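CG4930 (Drosophila melanogaster, PDB 3ISM) binds and inhibits the nuclease EndoG, and is probably a ribonuclease inhibitor. Local coordinates at residues Trp127-Trp140 / Pro153-Phe167. The protein carries 1 engineered substitution. Sequence-based numbering, arbitrary orientation.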
loop_
_atom_site.group_PDB
_atom_site.type_symbol
_atom_site.label_atom_id
_atom_site.label_comp_id
_atom_site.label_asym_id
_atom_site.label_seq_id
_atom_site.Cartn_x
_atom_site.Cartn_y
_atom_site.Cartn_z
ATOM N N TRP C 127 43.970 12.638 19.875
ATOM C CA TRP C 127 43.575 13.402 18.691
ATOM C C TRP C 127 43.669 12.516 17.453
ATOM O O TRP C 127 42.692 12.368 16.743
ATOM C CB TRP C 127 44.400 14.690 18.543
ATOM C CG TRP C 127 44.238 15.430 17.228
ATOM C CD1 TRP C 127 45.225 15.692 16.318
ATOM C CD2 TRP C 127 43.032 15.984 16.675
ATOM N NE1 TRP C 127 44.716 16.378 15.239
ATOM C CE2 TRP C 127 43.374 16.576 15.435
ATOM C CE3 TRP C 127 41.696 16.044 17.105
ATOM C CZ2 TRP C 127 42.433 17.216 14.626
ATOM C CZ3 TRP C 127 40.760 16.673 16.295
ATOM C CH2 TRP C 127 41.133 17.258 15.075
ATOM N N ARG C 128 44.819 11.879 17.254
ATOM C CA ARG C 128 45.061 11.034 16.087
ATOM C C ARG C 128 44.264 9.726 16.067
ATOM O O ARG C 128 43.653 9.387 15.051
ATOM C CB ARG C 128 46.554 10.737 15.936
ATOM C CG ARG C 128 47.382 11.941 15.516
ATOM C CD ARG C 128 48.816 11.564 15.166
ATOM N NE ARG C 128 49.501 10.974 16.318
ATOM C CZ ARG C 128 50.389 11.614 17.073
ATOM N NH1 ARG C 128 50.730 12.873 16.799
ATOM N NH2 ARG C 128 50.943 10.985 18.102
ATOM N N ASP C 129 44.267 9.003 17.187
ATOM C CA ASP C 129 43.731 7.635 17.228
ATOM C C ASP C 129 42.230 7.602 17.464
ATOM O O ASP C 129 41.545 6.690 17.008
ATOM C CB ASP C 129 44.430 6.805 18.314
ATOM C CG ASP C 129 45.939 6.731 18.125
ATOM O OD1 ASP C 129 46.404 6.801 16.966
ATOM O OD2 ASP C 129 46.660 6.598 19.145
ATOM N N VAL C 130 41.724 8.588 18.192
ATOM C CA VAL C 130 40.314 8.620 18.520
ATOM C C VAL C 130 39.537 9.641 17.680
ATOM O O VAL C 130 38.731 9.238 16.826
ATOM C CB VAL C 130 40.060 8.802 20.044
ATOM C CG1 VAL C 130 38.585 8.807 20.330
ATOM C CG2 VAL C 130 40.739 7.670 20.840
ATOM N N LEU C 131 39.759 10.940 17.901
ATOM C CA LEU C 131 38.922 11.949 17.243
ATOM C C LEU C 131 39.042 11.918 15.712
ATOM O O LEU C 131 38.034 12.024 14.998
ATOM C CB LEU C 131 39.195 13.354 17.784
ATOM C CG LEU C 131 38.861 13.575 19.269
ATOM C CD1 LEU C 131 39.084 15.027 19.735
ATOM C CD2 LEU C 131 37.438 13.171 19.550
ATOM N N VAL C 132 40.272 11.777 15.221
ATOM C CA VAL C 132 40.531 11.753 13.788
ATOM C C VAL C 132 40.199 10.374 13.191
ATOM O O VAL C 132 39.325 10.272 12.315
ATOM C CB VAL C 132 41.993 12.165 13.446
ATOM C CG1 VAL C 132 42.308 11.905 11.976
ATOM C CG2 VAL C 132 42.243 13.634 13.799
ATOM N N LYS C 133 40.867 9.321 13.667
ATOM C CA LYS C 133 40.696 7.995 13.068
ATOM C C LYS C 133 39.263 7.468 13.139
ATOM O O LYS C 133 38.763 6.901 12.170
ATOM C CB LYS C 133 41.644 6.964 13.672
ATOM C CG LYS C 133 41.780 5.728 12.790
ATOM C CD LYS C 133 42.502 4.592 13.472
ATOM C CE LYS C 133 42.515 3.364 12.556
ATOM N NZ LYS C 133 42.030 2.160 13.293
ATOM N N LYS C 134 38.598 7.664 14.277
ATOM C CA LYS C 134 37.227 7.177 14.440
ATOM C C LYS C 134 36.196 8.164 13.883
ATOM O O LYS C 134 34.991 7.945 14.016
ATOM C CB LYS C 134 36.929 6.852 15.903
ATOM C CG LYS C 134 37.662 5.615 16.439
ATOM C CD LYS C 134 37.309 5.359 17.917
ATOM C CE LYS C 134 38.319 4.442 18.587
ATOM N NZ LYS C 134 38.321 3.076 18.000
ATOM N N GLN C 135 36.691 9.237 13.258
ATOM C CA GLN C 135 35.858 10.294 12.664
ATOM C C GLN C 135 34.789 10.817 13.632
ATOM O O GLN C 135 33.589 10.812 13.321
ATOM C CB GLN C 135 35.257 9.830 11.330
ATOM C CG GLN C 135 36.319 9.356 10.323
ATOM C CD GLN C 135 35.741 8.954 8.976
ATOM O OE1 GLN C 135 34.957 9.691 8.377
ATOM N NE2 GLN C 135 36.140 7.780 8.485
ATOM N N LEU C 136 35.226 11.260 14.810
ATOM C CA LEU C 136 34.283 11.711 15.842
ATOM C C LEU C 136 34.120 13.225 15.927
ATOM O O LEU C 136 33.695 13.759 16.951
ATOM C CB LEU C 136 34.598 11.103 17.219
ATOM C CG LEU C 136 34.649 9.565 17.254
ATOM C CD1 LEU C 136 35.132 9.052 18.604
ATOM C CD2 LEU C 136 33.317 8.899 16.846
ATOM N N GLY C 137 34.424 13.911 14.833
ATOM C CA GLY C 137 34.203 15.345 14.734
ATOM C C GLY C 137 32.754 15.631 14.379
ATOM O O GLY C 137 31.890 14.794 14.606
ATOM N N PRO C 138 32.478 16.822 13.820
ATOM C CA PRO C 138 31.098 17.206 13.541
ATOM C C PRO C 138 30.309 16.180 12.719
ATOM O O PRO C 138 30.853 15.521 11.816
ATOM C CB PRO C 138 31.252 18.520 12.764
ATOM C CG PRO C 138 32.539 19.093 13.268
ATOM C CD PRO C 138 33.430 17.879 13.424
ATOM N N CYS C 139 29.036 16.041 13.064
ATOM C CA CYS C 139 28.105 15.263 12.287
ATOM C C CYS C 139 27.913 15.970 10.944
ATOM O O CYS C 139 27.933 17.207 10.888
ATOM C CB CYS C 139 26.760 15.160 13.021
ATOM S SG CYS C 139 26.911 14.706 14.803
ATOM N N TRP C 140 27.744 15.180 9.887
ATOM C CA TRP C 140 27.539 15.693 8.526
ATOM C C TRP C 140 26.830 14.660 7.639
ATOM O O TRP C 140 26.315 13.670 8.150
ATOM C CB TRP C 140 28.864 16.161 7.895
ATOM C CG TRP C 140 29.891 15.111 7.584
ATOM C CD1 TRP C 140 30.534 14.302 8.475
ATOM C CD2 TRP C 140 30.457 14.814 6.296
ATOM N NE1 TRP C 140 31.447 13.503 7.820
ATOM C CE2 TRP C 140 31.427 13.808 6.484
ATOM C CE3 TRP C 140 30.228 15.297 4.998
ATOM C CZ2 TRP C 140 32.162 13.261 5.419
ATOM C CZ3 TRP C 140 30.947 14.759 3.948
ATOM C CH2 TRP C 140 31.907 13.752 4.163
ATOM N N PRO C 153 31.205 19.868 4.086
ATOM C CA PRO C 153 31.820 18.828 4.927
ATOM C C PRO C 153 32.814 19.430 5.925
ATOM O O PRO C 153 33.450 20.435 5.603
ATOM C CB PRO C 153 32.543 17.932 3.923
ATOM C CG PRO C 153 32.680 18.752 2.669
ATOM C CD PRO C 153 31.547 19.720 2.656
ATOM N N PRO C 154 32.927 18.839 7.131
ATOM C CA PRO C 154 33.760 19.378 8.211
ATOM C C PRO C 154 35.223 18.951 8.083
ATOM O O PRO C 154 35.791 18.369 8.999
ATOM C CB PRO C 154 33.123 18.779 9.457
ATOM C CG PRO C 154 32.579 17.476 8.997
ATOM C CD PRO C 154 32.241 17.603 7.551
ATOM N N LEU C 155 35.814 19.265 6.940
ATOM C CA LEU C 155 37.170 18.874 6.591
ATOM C C LEU C 155 38.189 19.593 7.456
ATOM O O LEU C 155 39.190 19.013 7.892
ATOM C CB LEU C 155 37.420 19.273 5.142
ATOM C CG LEU C 155 38.590 18.611 4.426
ATOM C CD1 LEU C 155 38.091 17.344 3.723
ATOM C CD2 LEU C 155 39.189 19.583 3.418
ATOM N N GLU C 156 37.904 20.868 7.700
ATOM C CA GLU C 156 38.776 21.821 8.377
ATOM C C GLU C 156 38.961 21.487 9.858
ATOM O O GLU C 156 39.986 21.802 10.468
ATOM C CB GLU C 156 38.174 23.230 8.220
ATOM C CG GLU C 156 37.916 23.675 6.756
ATOM C CD GLU C 156 36.689 23.023 6.076
ATOM O OE1 GLU C 156 35.893 22.310 6.733
ATOM O OE2 GLU C 156 36.524 23.226 4.858
ATOM N N PHE C 157 37.924 20.876 10.434
ATOM C CA PHE C 157 37.953 20.451 11.829
ATOM C C PHE C 157 39.195 19.590 12.091
ATOM O O PHE C 157 39.850 19.715 13.123
ATOM C CB PHE C 157 36.689 19.653 12.186
ATOM C CG PHE C 157 36.748 18.970 13.549
ATOM C CD1 PHE C 157 36.341 19.639 14.697
ATOM C CD2 PHE C 157 37.194 17.660 13.670
ATOM C CE1 PHE C 157 36.401 19.018 15.944
ATOM C CE2 PHE C 157 37.270 17.043 14.914
ATOM C CZ PHE C 157 36.864 17.720 16.047
ATOM N N TYR C 158 39.500 18.726 11.123
ATOM C CA TYR C 158 40.485 17.673 11.285
ATOM C C TYR C 158 41.908 18.108 10.906
ATOM O O TYR C 158 42.865 17.390 11.184
ATOM C CB TYR C 158 40.074 16.474 10.421
ATOM C CG TYR C 158 38.814 15.747 10.879
ATOM C CD1 TYR C 158 37.577 16.011 10.296
ATOM C CD2 TYR C 158 38.875 14.772 11.871
ATOM C CE1 TYR C 158 36.415 15.332 10.712
ATOM C CE2 TYR C 158 37.742 14.089 12.286
ATOM C CZ TYR C 158 36.516 14.367 11.707
ATOM O OH TYR C 158 35.407 13.678 12.145
ATOM N N ALA C 159 42.038 19.269 10.262
ATOM C CA ALA C 159 43.325 19.738 9.742
ATOM C C ALA C 159 44.164 20.411 10.808
ATOM O O ALA C 159 44.454 21.603 10.713
ATOM C CB ALA C 159 43.123 20.689 8.564
ATOM N N HIS C 160 44.564 19.640 11.812
ATOM C CA HIS C 160 45.359 20.150 12.915
ATOM C C HIS C 160 46.342 19.083 13.352
ATOM O O HIS C 160 46.016 17.888 13.312
ATOM C CB HIS C 160 44.453 20.561 14.086
ATOM C CG HIS C 160 43.644 21.790 13.809
ATOM N ND1 HIS C 160 42.382 21.738 13.255
ATOM C CD2 HIS C 160 43.942 23.104 13.944
ATOM C CE1 HIS C 160 41.925 22.968 13.086
ATOM N NE2 HIS C 160 42.850 23.816 13.501
ATOM N N ALA C 161 47.534 19.529 13.757
ATOM C CA ALA C 161 48.599 18.656 14.278
ATOM C C ALA C 161 49.097 17.624 13.258
ATOM O O ALA C 161 49.346 16.466 13.590
ATOM C CB ALA C 161 48.159 17.979 15.591
ATOM N N GLY C 162 49.239 18.059 12.013
ATOM C CA GLY C 162 49.653 17.172 10.930
ATOM C C GLY C 162 48.606 16.178 10.437
ATOM O O GLY C 162 48.913 15.343 9.594
ATOM N N CYS C 163 47.378 16.258 10.941
ATOM C CA CYS C 163 46.309 15.340 10.508
ATOM C C CYS C 163 45.428 15.918 9.418
ATOM O O CYS C 163 45.387 17.120 9.222
ATOM C CB CYS C 163 45.408 14.966 11.681
ATOM S SG CYS C 163 46.215 13.988 12.939
ATOM N N THR C 164 44.718 15.042 8.714
ATOM C CA THR C 164 43.676 15.450 7.786
ATOM C C THR C 164 42.467 14.528 7.998
ATOM O O THR C 164 42.579 13.484 8.652
ATOM C CB THR C 164 44.142 15.409 6.300
ATOM O OG1 THR C 164 44.624 14.101 5.982
ATOM C CG2 THR C 164 45.252 16.431 6.016
ATOM N N ALA C 165 41.309 14.934 7.493
ATOM C CA ALA C 165 40.115 14.105 7.586
ATOM C C ALA C 165 40.349 12.789 6.835
ATOM O O ALA C 165 40.877 12.811 5.723
ATOM C CB ALA C 165 38.930 14.850 7.001
ATOM N N PRO C 166 39.999 11.638 7.451
ATOM C CA PRO C 166 40.145 10.341 6.768
ATOM C C PRO C 166 39.336 10.277 5.474
ATOM O O PRO C 166 39.708 9.545 4.555
ATOM C CB PRO C 166 39.574 9.340 7.772
ATOM C CG PRO C 166 39.665 10.024 9.072
ATOM C CD PRO C 166 39.449 11.472 8.807
ATOM N N PHE C 167 38.257 11.060 5.406
ATOM C CA PHE C 167 37.444 11.156 4.201
ATOM C C PHE C 167 37.905 12.211 3.188
ATOM O O PHE C 167 37.248 12.408 2.153
ATOM C CB PHE C 167 35.991 11.424 4.571
ATOM C CG PHE C 167 35.781 12.675 5.379
ATOM C CD1 PHE C 167 35.532 12.600 6.734
ATOM C CD2 PHE C 167 35.806 13.927 4.778
ATOM C CE1 PHE C 167 35.326 13.752 7.480
ATOM C CE2 PHE C 167 35.601 15.083 5.521
ATOM C CZ PHE C 167 35.352 14.993 6.872
HETATM O O HOH W 1 33.243 14.436 10.782
#
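One face of Trp140 carries Pro154 CD and, toward the rim, Phe167 CZ. The Phe167 ring is tilted, its plane 41° from that of the six-membered Trp140 ring. Pro154 CD makes a CH-pi contact, 3.6 Å from the centroid of the five-membered ring of Trp140. Pro153 CB touches Trp140 CZ3 at 3.6 Å. Trp140 CZ2 sits over the centre of one Phe167 face; Ala165 CB covers the opposite face. Gln135 OE1 lies at the Phe167 edge. Phe157 receives Pro138 CD and Gly137 CA over a face, both as CH-pi contacts. Tyr158 has Phe157 CD2 over a face and Leu131 O at its edge. Val132 CG2 covers the centre of a Trp127 face, and His160 O lies near that ring's plane. Replacing Trp140 with an alanine would probably open a gap beside Pro153 and Pro154 and leave that Phe167 face without its aromatic partner.

Trp127 has its CG anti to the backbone N (chi1 170°), which sends the indole toward the loop. There Trp127 NE1 donates to His160 O at 2.8 Å, from above the carbonyl plane. Cys163 N reaches the same oxygen from the opposite face. Tyr158 OH accepts from Gly137 N at 2.9 Å, and a water links this hydroxyl to Pro138 O. A Schellman motif at Gln135 ends the helical turn. The whole is a proline- and aromatic-rich loop packed against the end of helix 124-132 and the chain that follows it, consistent with a Ku C-terminal-like helical domain.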